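Local coordinates for protein 1-deoxy-D-xylulose 5-phosphate reductoisomerase (Zymomonas mobilis, PDB 1R0K) that catalyses the NADPH-dependent rearrangement and reduction of 1-deoxy-D-xylulose 5-phosphate to 2-C-methyl-D-erythritol 4-phosphate, using a divalent metal ion, at residues L21-R26 and M280-E285; I34-N39 and K50-K55; A54-I59 and E78-A83; I171-S176 and M216-E221; L220-A225 and L310-I315. One frame throughout, in Å; residues are numbered along the deposited sequence.

In the fold
Contact 1 opens at helix 15-25 and closes only at the loop 280-285. Its long loop encloses contacts 2, 3 and 4. Contact 2 closes a short loop from strand 31-38 over helix 42-51. Contact 3 starts where contact 2 ends and closes the next loop, over helix 65-72, pairing strands 56-59 and 78-81 of the same sheet. R51 and E25 form a salt bridge between contacts 1 and 2. Contact 4 closes a later loop and ties strand 168-175 to helix 216-229. Contact 5 starts on that helix and closes its loop at helix 307-317, so it crosses contact 1 along the chain. Contacts 4 and 5 lie far from the nucleotide-binding sheet of contacts 2 and 3.

Contact 1 (L21-R26 and M280-E285); sequences LDLIER and METPAE
R26 turns one face of its guanidinium to the ring of P283. P283 CG lies 3.7 Å above the plane of the R26 group, offset toward its rim. A charged group thus meets a proline carbon, while NE and NH2 bond D22 of its own segment. R26 grips D22, one helical turn back, side-on with two nitrogens. The bond from R26 NE to D22 OD2 is 2.7 Å long and practically straight at 179°. In it OD2 lies in the guanidinium plane, but NE sits above the carboxylate plane. The bond from R26 NH2 to D22 OD1 is longer, 3.2 Å, and bent. D22 OD2 also meets P283 CG tip to tip at 4.2 Å, and it has a second salt bridge to R267 of helix 267-275.

L23 carries the apolar part. Its CD2 lies 3.9 Å from T282 CB, and CD1 comes near T282 CG2. M280 bends at chi3 (-75°), which places its CE 4.0 Å from L23 CB. L23 CD2 also touches P283 CD at 4.1 Å.

T282 OG1 takes no part in this packing. It accepts from A284 N in an ST turn and is hydrogen-bonded to D254 O of the second subunit. The loop 280-285 therefore lies between helix 15-25, in the NADPH-binding region, and the dimer partner. No hydrogen bond joins 21-26 to 280-285. The two are held by van der Waals contact, and the paired charges of D22, R26 and R267 probably help each other stay ionised beside the proline.

Contact 2 (I34-N39 and K50-K55); sequences IALTAN and KRTNAK. With ACT (acetate ion), chain F.
K55 N and I34 O form the hydrogen bond of this contact. It is short, 2.8 Å, but weak, because the angle at the hydrogen is only 130°. K55 CB also sits 3.4 Å from I34 O.

Van der Waals packing follows two residues along the strand. L36 CG makes an apolar contact with A54 CB at 4.2 Å. L36 CD1 comes to 3.9 Å from T52 OG1. With T52 chi1 at 63°, that hydroxyl lies between the backbone N and the carbonyl carbon, where it reaches back to A48 O, one turn earlier in helix 42-51. The leucine thus meets an oxygen that already has a partner.

Strand 31-38, helix 42-51 and strand 56-59 make one beta-alpha-beta unit of the Rossmann-type parallel sheet. The helix ends in a Schellman motif with N53 at positive phi. The chain then swings back past I34 to enter strand 56-59.

A bound acetate, probably from the crystallisation liquor, meets the other end of the strand. N39 N donates to its O atom at 2.9 Å, and A38 CB lies 3.6 Å from the same atom. T13, R40 and N41, all predicted NADPH-binding residues, also hydrogen-bond the acetate.

Contact 3 (A54-I59 and E78-A83); sequences AKRAVI and EAAAGA
R56 has CG anti to its backbone N (chi1 -179°) and bends at chi3 (-54°), which brings NE round to the E78 carboxylate. R56 then grips E78 side-on with two nitrogens, both on one oxygen. R56 NE lies 3.1 Å from E78 OE1, above the carboxylate plane. R56 NH2 lies 3.0 Å from E78 OE1, on the syn side. The two flat groups are turned 50° apart.

K55 runs side by side with E78, pointing the same way. K55 CE touches E78 OE2 at 3.3 Å, while K55 NZ is 4.6 Å from that oxygen, too far for a salt bridge. An alanine at R56 would probably leave E78 OE1 without its two N-H donors and let the carboxylate turn.

The backbones pair as parallel strands. A57 N bonds E78 O at 2.8 Å, and I59 N bonds A80 O at 3.0 Å. G82 N, at the N-cap of helix 83-90, bonds I59 O. V58 and A80 share one face, where helix 83-90 packs. I59 and A81 share the other, and I59 CG2 presses on A81 CB at 3.4 Å, tighter than usual.

Helix 65-72 makes the beta-alpha-beta crossover between these strands, and 78-81 is outermost in the Rossmann-type sheet. At this sheet edge E78 has R56 bonded to one oxygen and K55 near the other. Both positive charges would probably favour its ionised form.

Contact 4 (I171-S176 and M216-E221); sequences IIITAS and MNKGLE
K218 NZ donates to T174 O over 2.6 Å, the hydrogen bond that joins strand 168-175 to helix 216-229. It lies in the carbonyl plane, with a C=O...N angle of 149°. The same nitrogen makes a salt bridge to E221, one turn on in its own helix. E221 OE1 is 2.8 Å from K218 NZ and is met on the syn side. A third partner is E152 OE2, in another salt bridge. T174 CB is directed away from the helix, and T174 OG1 is bonded to I246 O.

Carbon packing accompanies these bonds. K218 bends at chi2 (-58°), which places CD 3.5 Å from A175 CB. K218 CE lies 3.4 Å from the same methyl, tighter than usual. I173 and K218 lie alongside, their side chains running opposite ways. I173 CG2 stays 4.2 Å from K218 NZ and equally far from E221 OE1.

A methionine at K218 would probably leave T174 O without this donor and E221 and E152 without the cation between them.

The contact lies in the predicted substrate and metal site. K218, E221, E152 and S176 are predicted to bind 1-deoxy-D-xylulose 5-phosphate, and both glutamates to bind manganese. E221 OE1 and E152 OE1 are like charges close together. One lysine nitrogen bonded to both carboxylates and to the strand probably offsets their repulsion and helps position the metal ligands.

Contact 5 (L220-A225 and L310-I315); sequences LELIEA and LAMESI
I223 packs on I315 across the two helices; earlier in helix 307-317, L310 O takes two donors from S314. S314 N bonds L310 O at 2.8 Å and S314 OG bonds it at 2.9 Å. They come from opposite faces of the carbonyl plane, the hydroxyl 40° above it. S314 thus spends its hydroxyl within helix 307-317, and no hydrogen bond crosses to helix 216-229.

The crossing contact is apolar. The side chains of I223 and I315 pass antiparallel, CG1 against CG1. I223 CG1 lies 3.4 Å from I315 CG1, a tight approach. The same isoleucine at 315 reaches with CD1 to L222 CG, 3.7 Å away. A311 CB lies 4.4 Å from I223 CD1, a looser contact.

L222 and M312 cross at about a right angle. M312 bends at chi2 (-74°), which brings SD to 3.6 Å from L222 CD2. M312 CE is nearer still, at 3.5 Å from that methyl. M312 and I315 also touch L233, while M325 of helix 321-337 packs on I223 and S314.

The segments 220-225 and 310-315 run in nearly the same direction, with a crossing angle of -28°. Their axes come within 9.1 Å. This is a close, buried helix pair. It joins helix 216-229, whose E221 is predicted to bind substrate and manganese, to helix 307-317, so one side of helix 216-229 packs against the C-terminal region.

Contact 1 (L21-R26 and M280-E285)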
# COMPACT_ATOMS: atom_id res chain seq x y z
N LEU B 21 -22.72 5.76 -11.12
CA LEU B 21 -23.84 6.68 -10.86
C LEU B 21 -24.17 6.76 -9.38
O LEU B 21 -24.52 7.82 -8.86
CB LEU B 21 -25.07 6.25 -11.66
CG LEU B 21 -25.07 6.77 -13.10
CD1 LEU B 21 -26.16 6.10 -13.91
CD2 LEU B 21 -25.27 8.27 -13.08
N ASP B 22 -24.04 5.63 -8.69
CA ASP B 22 -24.30 5.58 -7.25
C ASP B 22 -23.48 6.67 -6.57
O ASP B 22 -24.00 7.48 -5.80
CB ASP B 22 -23.91 4.21 -6.69
CG ASP B 22 -24.18 4.09 -5.19
OD1 ASP B 22 -25.31 3.70 -4.81
OD2 ASP B 22 -23.26 4.38 -4.39
N LEU B 23 -22.18 6.72 -6.87
CA LEU B 23 -21.31 7.71 -6.26
C LEU B 23 -21.60 9.13 -6.73
O LEU B 23 -21.54 10.08 -5.95
CB LEU B 23 -19.83 7.37 -6.53
CG LEU B 23 -19.36 6.02 -5.99
CD1 LEU B 23 -17.85 5.90 -6.13
CD2 LEU B 23 -19.76 5.88 -4.53
N ILE B 24 -21.93 9.28 -8.02
CA ILE B 24 -22.24 10.60 -8.56
C ILE B 24 -23.50 11.18 -7.92
O ILE B 24 -23.53 12.34 -7.51
CB ILE B 24 -22.44 10.55 -10.09
CG1 ILE B 24 -21.12 10.22 -10.78
CG2 ILE B 24 -22.99 11.88 -10.60
CD1 ILE B 24 -21.23 9.99 -12.28
N GLU B 25 -24.54 10.36 -7.81
CA GLU B 25 -25.80 10.82 -7.25
C GLU B 25 -25.77 11.14 -5.75
O GLU B 25 -26.66 11.84 -5.25
CB GLU B 25 -26.89 9.81 -7.59
CG GLU B 25 -27.26 9.89 -9.07
CD GLU B 25 -28.36 8.93 -9.46
OE1 GLU B 25 -28.05 7.79 -9.87
OE2 GLU B 25 -29.53 9.33 -9.34
N ARG B 26 -24.75 10.66 -5.05
CA ARG B 26 -24.58 10.95 -3.62
C ARG B 26 -23.82 12.27 -3.53
O ARG B 26 -23.55 12.77 -2.44
CB ARG B 26 -23.75 9.86 -2.94
CG ARG B 26 -24.38 8.49 -2.93
CD ARG B 26 -23.40 7.43 -2.42
NE ARG B 26 -24.01 6.11 -2.46
CZ ARG B 26 -24.92 5.68 -1.59
NH1 ARG B 26 -25.32 6.47 -0.61
NH2 ARG B 26 -25.44 4.47 -1.72
N MET B 280 -12.67 10.37 -1.75
CA MET B 280 -14.06 10.61 -1.39
C MET B 280 -14.58 9.40 -0.63
O MET B 280 -14.07 8.30 -0.78
CB MET B 280 -14.92 10.80 -2.64
CG MET B 280 -15.09 9.54 -3.47
SD MET B 280 -15.93 9.84 -5.04
CE MET B 280 -17.65 10.04 -4.50
N GLU B 281 -15.60 9.61 0.18
CA GLU B 281 -16.16 8.50 0.91
C GLU B 281 -17.07 7.70 -0.03
O GLU B 281 -17.64 8.25 -0.98
CB GLU B 281 -16.97 9.01 2.11
CG GLU B 281 -17.56 7.90 2.94
CD GLU B 281 -17.99 8.37 4.31
OE1 GLU B 281 -18.78 9.33 4.39
OE2 GLU B 281 -17.52 7.77 5.31
N THR B 282 -17.15 6.40 0.19
CA THR B 282 -18.04 5.54 -0.58
C THR B 282 -18.63 4.59 0.45
O THR B 282 -18.11 4.48 1.56
CB THR B 282 -17.32 4.69 -1.67
OG1 THR B 282 -16.65 3.58 -1.05
CG2 THR B 282 -16.30 5.53 -2.44
N PRO B 283 -19.73 3.91 0.12
CA PRO B 283 -20.28 3.00 1.12
C PRO B 283 -19.65 1.61 1.10
O PRO B 283 -20.13 0.68 1.73
CB PRO B 283 -21.77 2.98 0.79
CG PRO B 283 -21.80 3.20 -0.67
CD PRO B 283 -20.72 4.23 -0.92
N ALA B 284 -18.54 1.47 0.37
CA ALA B 284 -17.86 0.18 0.29
C ALA B 284 -17.56 -0.34 1.70
O ALA B 284 -17.19 0.42 2.60
CB ALA B 284 -16.55 0.32 -0.50
N GLU B 285 -17.73 -1.64 1.89
CA GLU B 285 -17.50 -2.26 3.19
C GLU B 285 -16.01 -2.31 3.55
O GLU B 285 -15.16 -2.55 2.70
CB GLU B 285 -18.08 -3.67 3.19
CG GLU B 285 -17.82 -4.46 4.46
CD GLU B 285 -18.55 -5.79 4.48
OE1 GLU B 285 -18.40 -6.58 3.53
OE2 GLU B 285 -19.28 -6.05 5.46

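Contact 2 (I34-N39 and K50-K55)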
# COMPACT_ATOMS: atom_id res chain seq x y z
N ILE B 34 -23.05 15.44 -17.81
CA ILE B 34 -23.17 15.92 -19.18
C ILE B 34 -23.90 14.86 -19.99
O ILE B 34 -25.09 15.00 -20.29
CB ILE B 34 -21.78 16.18 -19.81
CG1 ILE B 34 -21.02 17.23 -18.99
CG2 ILE B 34 -21.95 16.68 -21.25
CD1 ILE B 34 -21.72 18.57 -18.89
N ALA B 35 -23.21 13.79 -20.34
CA ALA B 35 -23.83 12.73 -21.12
C ALA B 35 -23.78 11.37 -20.45
O ALA B 35 -22.87 11.07 -19.68
CB ALA B 35 -23.18 12.64 -22.49
N LEU B 36 -24.80 10.57 -20.72
CA LEU B 36 -24.88 9.21 -20.22
C LEU B 36 -25.21 8.39 -21.45
O LEU B 36 -25.98 8.83 -22.30
CB LEU B 36 -26.01 9.05 -19.19
CG LEU B 36 -25.92 9.81 -17.87
CD1 LEU B 36 -27.08 9.36 -16.99
CD2 LEU B 36 -24.58 9.53 -17.18
N THR B 37 -24.61 7.21 -21.58
CA THR B 37 -24.89 6.38 -22.73
C THR B 37 -25.16 4.96 -22.28
O THR B 37 -24.73 4.55 -21.21
CB THR B 37 -23.72 6.35 -23.73
OG1 THR B 37 -22.72 5.44 -23.26
CG2 THR B 37 -23.12 7.73 -23.89
N ALA B 38 -25.88 4.22 -23.11
CA ALA B 38 -26.18 2.82 -22.83
C ALA B 38 -26.16 2.09 -24.16
O ALA B 38 -26.00 2.71 -25.21
CB ALA B 38 -27.55 2.70 -22.16
N ASN B 39 -26.31 0.77 -24.12
CA ASN B 39 -26.31 -0.02 -25.34
C ASN B 39 -27.73 -0.33 -25.79
O ASN B 39 -28.15 0.09 -26.87
CB ASN B 39 -25.53 -1.32 -25.11
CG ASN B 39 -25.38 -2.14 -26.38
OD1 ASN B 39 -24.90 -1.63 -27.39
ND2 ASN B 39 -25.78 -3.40 -26.32
N LYS B 50 -32.70 11.42 -16.43
CA LYS B 50 -33.66 12.34 -15.84
C LYS B 50 -33.33 12.65 -14.38
O LYS B 50 -33.47 13.79 -13.94
CB LYS B 50 -35.08 11.77 -15.96
CG LYS B 50 -35.58 11.74 -17.40
CD LYS B 50 -37.04 11.33 -17.50
CE LYS B 50 -37.23 9.87 -17.17
NZ LYS B 50 -38.66 9.49 -17.35
N ARG B 51 -32.89 11.64 -13.64
CA ARG B 51 -32.54 11.84 -12.24
C ARG B 51 -31.40 12.84 -12.09
O ARG B 51 -31.49 13.78 -11.31
CB ARG B 51 -32.08 10.53 -11.60
CG ARG B 51 -33.13 9.46 -11.48
CD ARG B 51 -32.70 8.46 -10.43
NE ARG B 51 -31.39 7.89 -10.70
CZ ARG B 51 -31.17 6.86 -11.51
NH1 ARG B 51 -29.94 6.40 -11.70
NH2 ARG B 51 -32.20 6.27 -12.12
N THR B 52 -30.33 12.61 -12.85
CA THR B 52 -29.15 13.47 -12.81
C THR B 52 -29.26 14.73 -13.65
O THR B 52 -28.31 15.50 -13.74
CB THR B 52 -27.91 12.70 -13.26
OG1 THR B 52 -28.06 12.31 -14.64
CG2 THR B 52 -27.71 11.45 -12.41
N ASN B 53 -30.42 14.93 -14.27
CA ASN B 53 -30.64 16.11 -15.10
C ASN B 53 -29.53 16.19 -16.14
O ASN B 53 -28.97 17.26 -16.39
CB ASN B 53 -30.62 17.37 -14.22
CG ASN B 53 -31.07 18.61 -14.97
OD1 ASN B 53 -30.86 19.73 -14.51
ND2 ASN B 53 -31.69 18.42 -16.13
N ALA B 54 -29.21 15.05 -16.73
CA ALA B 54 -28.16 14.97 -17.74
C ALA B 54 -28.53 15.82 -18.95
O ALA B 54 -29.71 16.01 -19.24
CB ALA B 54 -27.95 13.52 -18.17
N LYS B 55 -27.52 16.33 -19.64
CA LYS B 55 -27.76 17.16 -20.81
C LYS B 55 -28.12 16.30 -22.01
O LYS B 55 -28.90 16.72 -22.87
CB LYS B 55 -26.53 18.00 -21.13
CG LYS B 55 -26.71 18.91 -22.34
CD LYS B 55 -25.48 19.74 -22.61
CE LYS B 55 -25.66 20.59 -23.87
NZ LYS B 55 -24.45 21.39 -24.18
C ACT F . -26.92 -2.16 -21.93
O ACT F . -27.36 -0.93 -21.99
OXT ACT F . -27.20 -3.09 -22.75
CH3 ACT F . -26.01 -2.60 -20.84

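Contact 3 (A54-I59 and E78-A83)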
# COMPACT_ATOMS: atom_id res chain seq x y z
N ALA B 54 -29.21 15.05 -16.73
CA ALA B 54 -28.16 14.97 -17.74
C ALA B 54 -28.53 15.82 -18.95
O ALA B 54 -29.71 16.01 -19.24
CB ALA B 54 -27.95 13.52 -18.17
N LYS B 55 -27.52 16.33 -19.64
CA LYS B 55 -27.76 17.16 -20.81
C LYS B 55 -28.12 16.30 -22.01
O LYS B 55 -28.90 16.72 -22.87
CB LYS B 55 -26.53 18.00 -21.13
CG LYS B 55 -26.71 18.91 -22.34
CD LYS B 55 -25.48 19.74 -22.61
CE LYS B 55 -25.66 20.59 -23.87
NZ LYS B 55 -24.45 21.39 -24.18
N ARG B 56 -27.58 15.09 -22.07
CA ARG B 56 -27.86 14.21 -23.19
C ARG B 56 -27.76 12.75 -22.81
O ARG B 56 -26.94 12.37 -21.97
CB ARG B 56 -26.89 14.51 -24.33
CG ARG B 56 -27.12 13.67 -25.58
CD ARG B 56 -26.10 14.03 -26.65
NE ARG B 56 -26.11 15.46 -26.94
CZ ARG B 56 -25.27 16.05 -27.79
NH1 ARG B 56 -24.35 15.34 -28.43
NH2 ARG B 56 -25.34 17.36 -27.97
N ALA B 57 -28.59 11.92 -23.43
CA ALA B 57 -28.59 10.48 -23.21
C ALA B 57 -28.47 9.83 -24.58
O ALA B 57 -29.21 10.16 -25.51
CB ALA B 57 -29.89 10.06 -22.53
N VAL B 58 -27.55 8.88 -24.70
CA VAL B 58 -27.36 8.22 -25.98
C VAL B 58 -27.54 6.72 -25.89
O VAL B 58 -26.93 6.06 -25.05
CB VAL B 58 -25.95 8.50 -26.55
CG1 VAL B 58 -25.84 7.95 -27.96
CG2 VAL B 58 -25.67 9.99 -26.54
N ILE B 59 -28.40 6.19 -26.75
CA ILE B 59 -28.61 4.75 -26.79
C ILE B 59 -27.83 4.28 -28.02
O ILE B 59 -28.04 4.77 -29.13
CB ILE B 59 -30.12 4.41 -26.91
CG1 ILE B 59 -30.33 2.91 -26.70
CG2 ILE B 59 -30.67 4.87 -28.26
CD1 ILE B 59 -29.99 2.45 -25.30
N GLU B 78 -31.49 15.72 -23.73
CA GLU B 78 -31.37 15.53 -25.17
C GLU B 78 -31.28 14.03 -25.45
O GLU B 78 -30.67 13.28 -24.69
CB GLU B 78 -30.10 16.21 -25.70
CG GLU B 78 -30.13 17.73 -25.66
CD GLU B 78 -28.77 18.34 -25.93
OE1 GLU B 78 -28.09 17.90 -26.88
OE2 GLU B 78 -28.38 19.28 -25.20
N ALA B 79 -31.90 13.61 -26.54
CA ALA B 79 -31.89 12.20 -26.93
C ALA B 79 -31.08 11.99 -28.20
O ALA B 79 -31.18 12.77 -29.15
CB ALA B 79 -33.31 11.71 -27.13
N ALA B 80 -30.27 10.94 -28.22
CA ALA B 80 -29.46 10.62 -29.39
C ALA B 80 -29.27 9.12 -29.47
O ALA B 80 -29.52 8.40 -28.50
CB ALA B 80 -28.11 11.34 -29.31
N ALA B 81 -28.82 8.64 -30.62
CA ALA B 81 -28.61 7.20 -30.80
C ALA B 81 -27.61 6.92 -31.91
O ALA B 81 -27.34 7.78 -32.75
CB ALA B 81 -29.94 6.52 -31.12
N GLY B 82 -27.06 5.71 -31.92
CA GLY B 82 -26.10 5.34 -32.94
C GLY B 82 -24.66 5.45 -32.50
O GLY B 82 -24.34 6.15 -31.54
N ALA B 83 -23.77 4.76 -33.23
CA ALA B 83 -22.35 4.76 -32.93
C ALA B 83 -21.72 6.15 -32.93
O ALA B 83 -20.97 6.50 -32.01
CB ALA B 83 -21.61 3.86 -33.92

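Contact 4 (I171-S176 and M216-E221)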
# COMPACT_ATOMS: atom_id res chain seq x y z
N ILE B 171 6.07 -5.57 -10.14
CA ILE B 171 4.64 -5.34 -9.98
C ILE B 171 4.04 -6.74 -9.90
O ILE B 171 4.25 -7.57 -10.78
CB ILE B 171 4.02 -4.58 -11.18
CG1 ILE B 171 4.46 -3.11 -11.14
CG2 ILE B 171 2.50 -4.70 -11.15
CD1 ILE B 171 3.83 -2.25 -12.23
N ILE B 172 3.30 -6.98 -8.82
CA ILE B 172 2.69 -8.28 -8.61
C ILE B 172 1.19 -8.20 -8.88
O ILE B 172 0.46 -7.52 -8.16
CB ILE B 172 2.89 -8.76 -7.16
CG1 ILE B 172 4.38 -8.71 -6.81
CG2 ILE B 172 2.34 -10.17 -6.99
CD1 ILE B 172 4.65 -8.96 -5.34
N ILE B 173 0.75 -8.87 -9.93
CA ILE B 173 -0.66 -8.89 -10.25
C ILE B 173 -1.21 -10.12 -9.55
O ILE B 173 -0.85 -11.25 -9.87
CB ILE B 173 -0.90 -9.03 -11.76
CG1 ILE B 173 -0.20 -7.89 -12.51
CG2 ILE B 173 -2.40 -9.01 -12.05
CD1 ILE B 173 -0.32 -8.00 -14.01
N THR B 174 -2.07 -9.91 -8.56
CA THR B 174 -2.66 -11.03 -7.84
C THR B 174 -3.75 -11.65 -8.71
O THR B 174 -4.36 -10.97 -9.53
CB THR B 174 -3.24 -10.58 -6.49
OG1 THR B 174 -4.06 -9.42 -6.68
CG2 THR B 174 -2.11 -10.27 -5.52
N ALA B 175 -3.96 -12.95 -8.53
CA ALA B 175 -4.95 -13.68 -9.31
C ALA B 175 -5.63 -14.71 -8.44
O ALA B 175 -4.97 -15.42 -7.69
CB ALA B 175 -4.26 -14.38 -10.49
N SER B 176 -6.96 -14.79 -8.52
CA SER B 176 -7.71 -15.76 -7.73
C SER B 176 -7.30 -17.15 -8.17
O SER B 176 -7.28 -18.08 -7.37
CB SER B 176 -9.21 -15.59 -7.96
OG SER B 176 -9.55 -15.97 -9.28
N MET B 216 -7.32 -16.48 -19.06
CA MET B 216 -7.06 -15.57 -20.17
C MET B 216 -7.30 -14.16 -19.64
O MET B 216 -6.65 -13.20 -20.06
CB MET B 216 -8.02 -15.86 -21.32
CG MET B 216 -7.83 -14.98 -22.54
SD MET B 216 -6.19 -15.15 -23.30
CE MET B 216 -6.34 -16.76 -24.04
N ASN B 217 -8.25 -14.03 -18.72
CA ASN B 217 -8.56 -12.73 -18.13
C ASN B 217 -7.30 -12.16 -17.50
O ASN B 217 -7.05 -10.96 -17.62
CB ASN B 217 -9.70 -12.85 -17.10
CG ASN B 217 -9.26 -13.55 -15.81
OD1 ASN B 217 -8.60 -14.58 -15.84
ND2 ASN B 217 -9.67 -12.99 -14.67
N LYS B 218 -6.51 -13.01 -16.86
CA LYS B 218 -5.26 -12.56 -16.23
C LYS B 218 -4.23 -12.18 -17.27
O LYS B 218 -3.46 -11.24 -17.07
CB LYS B 218 -4.67 -13.64 -15.32
CG LYS B 218 -5.25 -13.66 -13.93
CD LYS B 218 -5.07 -12.32 -13.24
CE LYS B 218 -6.18 -12.13 -12.23
NZ LYS B 218 -6.11 -10.84 -11.51
N GLY B 219 -4.20 -12.92 -18.38
CA GLY B 219 -3.25 -12.62 -19.43
C GLY B 219 -3.55 -11.26 -20.03
O GLY B 219 -2.65 -10.48 -20.31
N LEU B 220 -4.84 -10.97 -20.21
CA LEU B 220 -5.25 -9.69 -20.77
C LEU B 220 -4.95 -8.57 -19.78
O LEU B 220 -4.56 -7.46 -20.18
CB LEU B 220 -6.75 -9.72 -21.10
CG LEU B 220 -7.13 -10.84 -22.08
CD1 LEU B 220 -8.64 -10.86 -22.27
CD2 LEU B 220 -6.43 -10.62 -23.40
N GLU B 221 -5.11 -8.85 -18.50
CA GLU B 221 -4.82 -7.87 -17.46
C GLU B 221 -3.34 -7.52 -17.48
O GLU B 221 -2.96 -6.38 -17.26
CB GLU B 221 -5.23 -8.42 -16.09
CG GLU B 221 -6.71 -8.31 -15.83
CD GLU B 221 -7.13 -9.03 -14.56
OE1 GLU B 221 -6.33 -9.08 -13.62
OE2 GLU B 221 -8.28 -9.52 -14.51

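Contact 5 (L220-A225 and L310-I315)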
# COMPACT_ATOMS: atom_id res chain seq x y z
N LEU B 220 -4.84 -10.97 -20.21
CA LEU B 220 -5.25 -9.69 -20.77
C LEU B 220 -4.95 -8.57 -19.78
O LEU B 220 -4.56 -7.46 -20.18
CB LEU B 220 -6.75 -9.72 -21.10
CG LEU B 220 -7.13 -10.84 -22.08
CD1 LEU B 220 -8.64 -10.86 -22.27
CD2 LEU B 220 -6.43 -10.62 -23.40
N GLU B 221 -5.11 -8.85 -18.50
CA GLU B 221 -4.82 -7.87 -17.46
C GLU B 221 -3.34 -7.52 -17.48
O GLU B 221 -2.96 -6.38 -17.26
CB GLU B 221 -5.23 -8.42 -16.09
CG GLU B 221 -6.71 -8.31 -15.83
CD GLU B 221 -7.13 -9.03 -14.56
OE1 GLU B 221 -6.33 -9.08 -13.62
OE2 GLU B 221 -8.28 -9.52 -14.51
N LEU B 222 -2.50 -8.52 -17.74
CA LEU B 222 -1.07 -8.30 -17.79
C LEU B 222 -0.74 -7.36 -18.95
O LEU B 222 0.10 -6.46 -18.82
CB LEU B 222 -0.34 -9.63 -18.00
CG LEU B 222 1.16 -9.55 -18.23
CD1 LEU B 222 1.84 -8.91 -17.02
CD2 LEU B 222 1.71 -10.94 -18.48
N ILE B 223 -1.39 -7.59 -20.08
CA ILE B 223 -1.16 -6.77 -21.25
C ILE B 223 -1.55 -5.34 -20.95
O ILE B 223 -0.80 -4.41 -21.22
CB ILE B 223 -1.95 -7.31 -22.46
CG1 ILE B 223 -1.37 -8.66 -22.88
CG2 ILE B 223 -1.88 -6.32 -23.62
CD1 ILE B 223 -2.14 -9.34 -23.98
N GLU B 224 -2.73 -5.16 -20.36
CA GLU B 224 -3.21 -3.83 -20.01
C GLU B 224 -2.26 -3.14 -19.04
O GLU B 224 -1.96 -1.95 -19.19
CB GLU B 224 -4.58 -3.91 -19.36
CG GLU B 224 -5.69 -4.43 -20.24
CD GLU B 224 -7.00 -4.52 -19.48
OE1 GLU B 224 -7.22 -5.56 -18.80
OE2 GLU B 224 -7.79 -3.56 -19.54
N ALA B 225 -1.80 -3.89 -18.04
CA ALA B 225 -0.89 -3.35 -17.04
C ALA B 225 0.41 -2.89 -17.68
O ALA B 225 0.98 -1.86 -17.30
CB ALA B 225 -0.60 -4.40 -15.98
N LEU B 310 0.84 -17.26 -23.53
CA LEU B 310 0.44 -16.62 -24.78
C LEU B 310 0.43 -15.10 -24.60
O LEU B 310 0.92 -14.36 -25.46
CB LEU B 310 -0.94 -17.11 -25.21
CG LEU B 310 -1.02 -18.59 -25.63
CD1 LEU B 310 -2.42 -18.91 -26.12
CD2 LEU B 310 0.01 -18.86 -26.72
N ALA B 311 -0.12 -14.64 -23.48
CA ALA B 311 -0.18 -13.21 -23.20
C ALA B 311 1.24 -12.65 -23.14
O ALA B 311 1.53 -11.61 -23.73
CB ALA B 311 -0.91 -12.96 -21.88
N MET B 312 2.11 -13.35 -22.42
CA MET B 312 3.51 -12.95 -22.28
C MET B 312 4.20 -12.82 -23.63
O MET B 312 4.86 -11.82 -23.91
CB MET B 312 4.29 -13.96 -21.42
CG MET B 312 4.05 -13.85 -19.93
SD MET B 312 4.89 -12.41 -19.22
CE MET B 312 4.53 -12.65 -17.45
N GLU B 313 4.07 -13.86 -24.46
CA GLU B 313 4.71 -13.86 -25.77
C GLU B 313 4.13 -12.76 -26.66
O GLU B 313 4.86 -12.11 -27.41
CB GLU B 313 4.54 -15.23 -26.44
CG GLU B 313 5.09 -16.37 -25.59
CD GLU B 313 4.97 -17.72 -26.27
OE1 GLU B 313 3.92 -17.99 -26.89
OE2 GLU B 313 5.93 -18.52 -26.17
N SER B 314 2.82 -12.55 -26.57
CA SER B 314 2.19 -11.52 -27.37
C SER B 314 2.76 -10.14 -27.01
O SER B 314 3.05 -9.34 -27.90
CB SER B 314 0.67 -11.54 -27.16
OG SER B 314 0.10 -12.74 -27.67
N ILE B 315 2.91 -9.87 -25.72
CA ILE B 315 3.46 -8.59 -25.27
C ILE B 315 4.90 -8.43 -25.75
O ILE B 315 5.28 -7.39 -26.29
CB ILE B 315 3.45 -8.46 -23.73
CG1 ILE B 315 2.02 -8.47 -23.21
CG2 ILE B 315 4.16 -7.17 -23.31
CD1 ILE B 315 1.93 -8.43 -21.70